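Long-range contact in plasmodesmata-located protein 8 (Arabidopsis thaliana, PDB 6GRF), which probably modulates cell-to-cell trafficking through plasmodesmata, carrying a tandem pair of DUF26 (Gnk2-homologous) domains on the outside of the cell: residues S60-R69 with G104-L115. Numbering follows the deposited sequence. Where two conformers were deposited one is given.
Sequences SAVFGLYQCR and GCFLRYETNDFL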
# COMPACT_ATOMS: atom_id res chain seq x y z
N SER A 60 -24.09 7.91 0.72
CA SER A 60 -23.01 7.61 1.60
C SER A 60 -21.83 8.58 1.42
O SER A 60 -21.55 9.10 0.32
CB SER A 60 -22.56 6.18 1.41
OG SER A 60 -23.64 5.29 1.57
N ALA A 61 -21.13 8.78 2.54
CA ALA A 61 -19.89 9.45 2.61
C ALA A 61 -18.79 8.59 1.96
O ALA A 61 -18.94 7.37 1.83
CB ALA A 61 -19.58 9.72 4.06
N VAL A 62 -17.72 9.26 1.53
CA VAL A 62 -16.50 8.61 1.06
C VAL A 62 -15.38 8.93 2.05
O VAL A 62 -15.24 10.08 2.48
CB VAL A 62 -16.09 9.08 -0.34
CG1 VAL A 62 -14.82 8.37 -0.79
CG2 VAL A 62 -17.19 8.89 -1.35
N PHE A 63 -14.58 7.91 2.35
CA PHE A 63 -13.37 8.02 3.14
C PHE A 63 -12.24 7.41 2.32
O PHE A 63 -12.42 6.35 1.73
CB PHE A 63 -13.49 7.26 4.47
CG PHE A 63 -14.61 7.70 5.37
CD1 PHE A 63 -14.46 8.77 6.23
CD2 PHE A 63 -15.82 7.01 5.39
CE1 PHE A 63 -15.50 9.15 7.07
CE2 PHE A 63 -16.86 7.40 6.22
CZ PHE A 63 -16.69 8.47 7.07
N GLY A 64 -11.10 8.08 2.27
CA GLY A 64 -10.01 7.57 1.48
C GLY A 64 -8.69 8.24 1.80
O GLY A 64 -8.65 9.19 2.56
N LEU A 65 -7.62 7.69 1.21
CA LEU A 65 -6.28 8.21 1.31
C LEU A 65 -5.46 7.77 0.10
O LEU A 65 -5.87 6.91 -0.69
CB LEU A 65 -5.65 7.75 2.63
CG LEU A 65 -5.62 6.24 2.91
CD1 LEU A 65 -4.65 5.49 2.00
CD2 LEU A 65 -5.27 5.98 4.35
N TYR A 66 -4.29 8.40 -0.05
CA TYR A 66 -3.27 7.97 -0.96
C TYR A 66 -1.93 8.04 -0.23
O TYR A 66 -1.76 8.79 0.72
CB TYR A 66 -3.25 8.83 -2.23
CG TYR A 66 -2.75 10.23 -2.01
CD1 TYR A 66 -1.42 10.56 -2.22
CD2 TYR A 66 -3.60 11.23 -1.58
CE1 TYR A 66 -0.95 11.85 -2.00
CE2 TYR A 66 -3.15 12.52 -1.36
CZ TYR A 66 -1.82 12.83 -1.57
OH TYR A 66 -1.37 14.10 -1.34
N GLN A 67 -0.98 7.21 -0.68
CA GLN A 67 0.39 7.21 -0.17
C GLN A 67 1.31 6.97 -1.36
O GLN A 67 1.21 5.92 -1.98
CB GLN A 67 0.52 6.14 0.92
CG GLN A 67 1.92 5.99 1.49
CD GLN A 67 2.31 7.23 2.26
OE1 GLN A 67 3.14 8.03 1.82
NE2 GLN A 67 1.74 7.39 3.43
N CYS A 68 2.15 7.95 -1.70
CA CYS A 68 3.23 7.75 -2.66
C CYS A 68 4.44 7.16 -1.94
O CYS A 68 4.58 7.29 -0.73
CB CYS A 68 3.64 9.05 -3.34
SG CYS A 68 2.34 9.74 -4.39
N ARG A 69 5.32 6.51 -2.71
CA ARG A 69 6.62 6.13 -2.19
C ARG A 69 7.31 7.40 -1.68
O ARG A 69 7.46 8.36 -2.43
CB ARG A 69 7.44 5.41 -3.27
CG ARG A 69 7.33 3.90 -3.20
CD ARG A 69 8.12 3.21 -4.31
NE ARG A 69 9.56 3.37 -4.19
CZ ARG A 69 10.37 2.51 -3.58
NH1 ARG A 69 9.86 1.53 -2.85
NH2 ARG A 69 11.68 2.62 -3.69
N GLY A 104 4.69 2.87 -7.45
CA GLY A 104 4.99 4.17 -6.88
C GLY A 104 3.96 4.69 -5.88
O GLY A 104 4.24 5.62 -5.16
N CYS A 105 2.74 4.14 -5.87
CA CYS A 105 1.69 4.78 -5.07
C CYS A 105 0.53 3.82 -4.78
O CYS A 105 0.32 2.82 -5.46
CB CYS A 105 1.18 6.05 -5.73
SG CYS A 105 0.59 5.83 -7.43
N PHE A 106 -0.20 4.17 -3.72
CA PHE A 106 -1.32 3.44 -3.22
C PHE A 106 -2.49 4.41 -3.10
O PHE A 106 -2.31 5.53 -2.63
CB PHE A 106 -0.95 2.79 -1.89
CG PHE A 106 -2.09 2.12 -1.18
CD1 PHE A 106 -2.61 0.92 -1.65
CD2 PHE A 106 -2.61 2.65 -0.01
CE1 PHE A 106 -3.63 0.28 -0.97
CE2 PHE A 106 -3.63 2.01 0.67
CZ PHE A 106 -4.14 0.83 0.18
N LEU A 107 -3.67 3.97 -3.56
CA LEU A 107 -4.90 4.76 -3.48
C LEU A 107 -6.01 3.88 -2.91
O LEU A 107 -6.17 2.75 -3.33
CB LEU A 107 -5.24 5.22 -4.90
CG LEU A 107 -6.52 6.05 -5.03
CD1 LEU A 107 -6.39 7.36 -4.26
CD2 LEU A 107 -6.81 6.30 -6.49
N ARG A 108 -6.80 4.43 -1.98
CA ARG A 108 -7.86 3.66 -1.33
C ARG A 108 -9.04 4.58 -0.99
O ARG A 108 -8.86 5.70 -0.53
CB ARG A 108 -7.35 3.03 -0.03
CG ARG A 108 -8.34 2.10 0.65
CD ARG A 108 -7.77 1.49 1.92
NE ARG A 108 -8.74 0.63 2.59
CZ ARG A 108 -8.62 0.16 3.83
NH1 ARG A 108 -7.48 0.30 4.50
NH2 ARG A 108 -9.65 -0.43 4.41
N TYR A 109 -10.25 4.05 -1.17
CA TYR A 109 -11.44 4.70 -0.66
C TYR A 109 -12.47 3.64 -0.27
O TYR A 109 -12.49 2.55 -0.83
CB TYR A 109 -11.98 5.70 -1.68
CG TYR A 109 -12.63 5.05 -2.88
CD1 TYR A 109 -13.94 4.61 -2.81
CD2 TYR A 109 -11.95 4.91 -4.08
CE1 TYR A 109 -14.56 4.02 -3.89
CE2 TYR A 109 -12.56 4.31 -5.18
CZ TYR A 109 -13.87 3.86 -5.07
OH TYR A 109 -14.51 3.27 -6.12
N GLU A 110 -13.33 3.99 0.69
CA GLU A 110 -14.44 3.15 1.11
C GLU A 110 -15.58 4.04 1.64
O GLU A 110 -15.40 5.24 1.84
CB GLU A 110 -14.04 2.19 2.24
CG GLU A 110 -12.58 1.81 2.27
CD GLU A 110 -12.33 0.32 2.34
OE1 GLU A 110 -11.54 -0.19 1.49
OE2 GLU A 110 -12.91 -0.32 3.24
N THR A 111 -16.71 3.39 1.95
CA THR A 111 -17.89 4.00 2.54
C THR A 111 -17.81 3.95 4.08
O THR A 111 -18.62 4.55 4.75
CB THR A 111 -19.17 3.28 2.11
OG1 THR A 111 -19.07 1.92 2.52
CG2 THR A 111 -19.42 3.35 0.62
N ASN A 112 -16.87 3.18 4.62
CA ASN A 112 -16.67 3.08 6.08
C ASN A 112 -15.40 3.85 6.46
O ASN A 112 -14.46 3.93 5.68
CB ASN A 112 -16.57 1.63 6.58
CG ASN A 112 -17.26 0.62 5.69
OD1 ASN A 112 -18.49 0.54 5.65
ND2 ASN A 112 -16.47 -0.16 4.96
N ASP A 113 -15.40 4.40 7.67
CA ASP A 113 -14.33 5.23 8.13
C ASP A 113 -13.23 4.33 8.69
O ASP A 113 -13.25 3.99 9.86
CB ASP A 113 -14.81 6.23 9.17
CG ASP A 113 -13.71 7.13 9.70
OD1 ASP A 113 -12.59 7.05 9.19
OD2 ASP A 113 -14.00 7.90 10.63
N PHE A 114 -12.26 3.99 7.84
CA PHE A 114 -11.13 3.13 8.19
C PHE A 114 -9.89 3.96 8.57
O PHE A 114 -8.87 3.38 8.96
CB PHE A 114 -10.78 2.24 7.00
CG PHE A 114 -10.15 2.99 5.86
CD1 PHE A 114 -10.92 3.58 4.87
CD2 PHE A 114 -8.77 3.12 5.77
CE1 PHE A 114 -10.34 4.27 3.82
CE2 PHE A 114 -8.18 3.82 4.73
CZ PHE A 114 -8.97 4.39 3.75
N LEU A 115 -9.98 5.29 8.44
CA LEU A 115 -8.82 6.18 8.57
C LEU A 115 -8.26 6.11 9.99
O LEU A 115 -8.99 6.29 10.94
CB LEU A 115 -9.22 7.61 8.21
CG LEU A 115 -9.51 7.86 6.74
CD1 LEU A 115 -9.96 9.30 6.51
CD2 LEU A 115 -8.29 7.54 5.89
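Leu65 is central to the apolar cluster that joins strand 62-68 to strand 105-110 and the loop after it. With CG placed between the backbone N and the carbonyl carbon (chi1 55°), its methyls diverge: CD1 reaches CE2 of Phe106 at 3.9 Å, while CD2 meets CE2 of Phe114 at 3.6 Å. CD2 also touches CD2 of Leu115 at 3.7 Å, the two side chains running in opposite directions. Phe114 belongs to the loop 111-115, which folds back over the strand pair; its ring lies beside Gly64, and the carbonyl oxygen of Phe63 lies at the ring edge, near its plane, 3.6 Å from CE1. The Phe63 ring is in turn covered on one face by Asp113, whose CB stands 3.6 Å from the ring centroid in a CH-pi contact. The Asp113 carboxylate runs almost parallel to this ring, 8° from its plane, and OD1 accepts from Leu115 N, closing an Asx turn that helps hold the loop in shape.

Farther out the contact turns polar. The guanidinium of Arg108, at the end of an extended chain, lies over one face of the Phe114 ring, CZ 3.5 Å above its plane and offset toward the rim, and NE makes a salt bridge to OE1 of Glu110 at 3.1 Å. Beneath, Phe63, Leu65 and Gln67 form reciprocal hydrogen-bonded pairs with Glu110, Arg108 and Phe106; a single hydrogen bond from Arg69 N to Gly104 O (2.8 Å) continues this antiparallel ladder.

The other sheet face, bearing Tyr66, Cys68, Cys105 and Leu107, packs towards helix 74-91, to which disulfides Cys68-Cys77 and Cys80-Cys105 tie both strands. Strands 44-49 and 98-102 flank the pair in the first DUF26 domain's five-stranded antiparallel sheet.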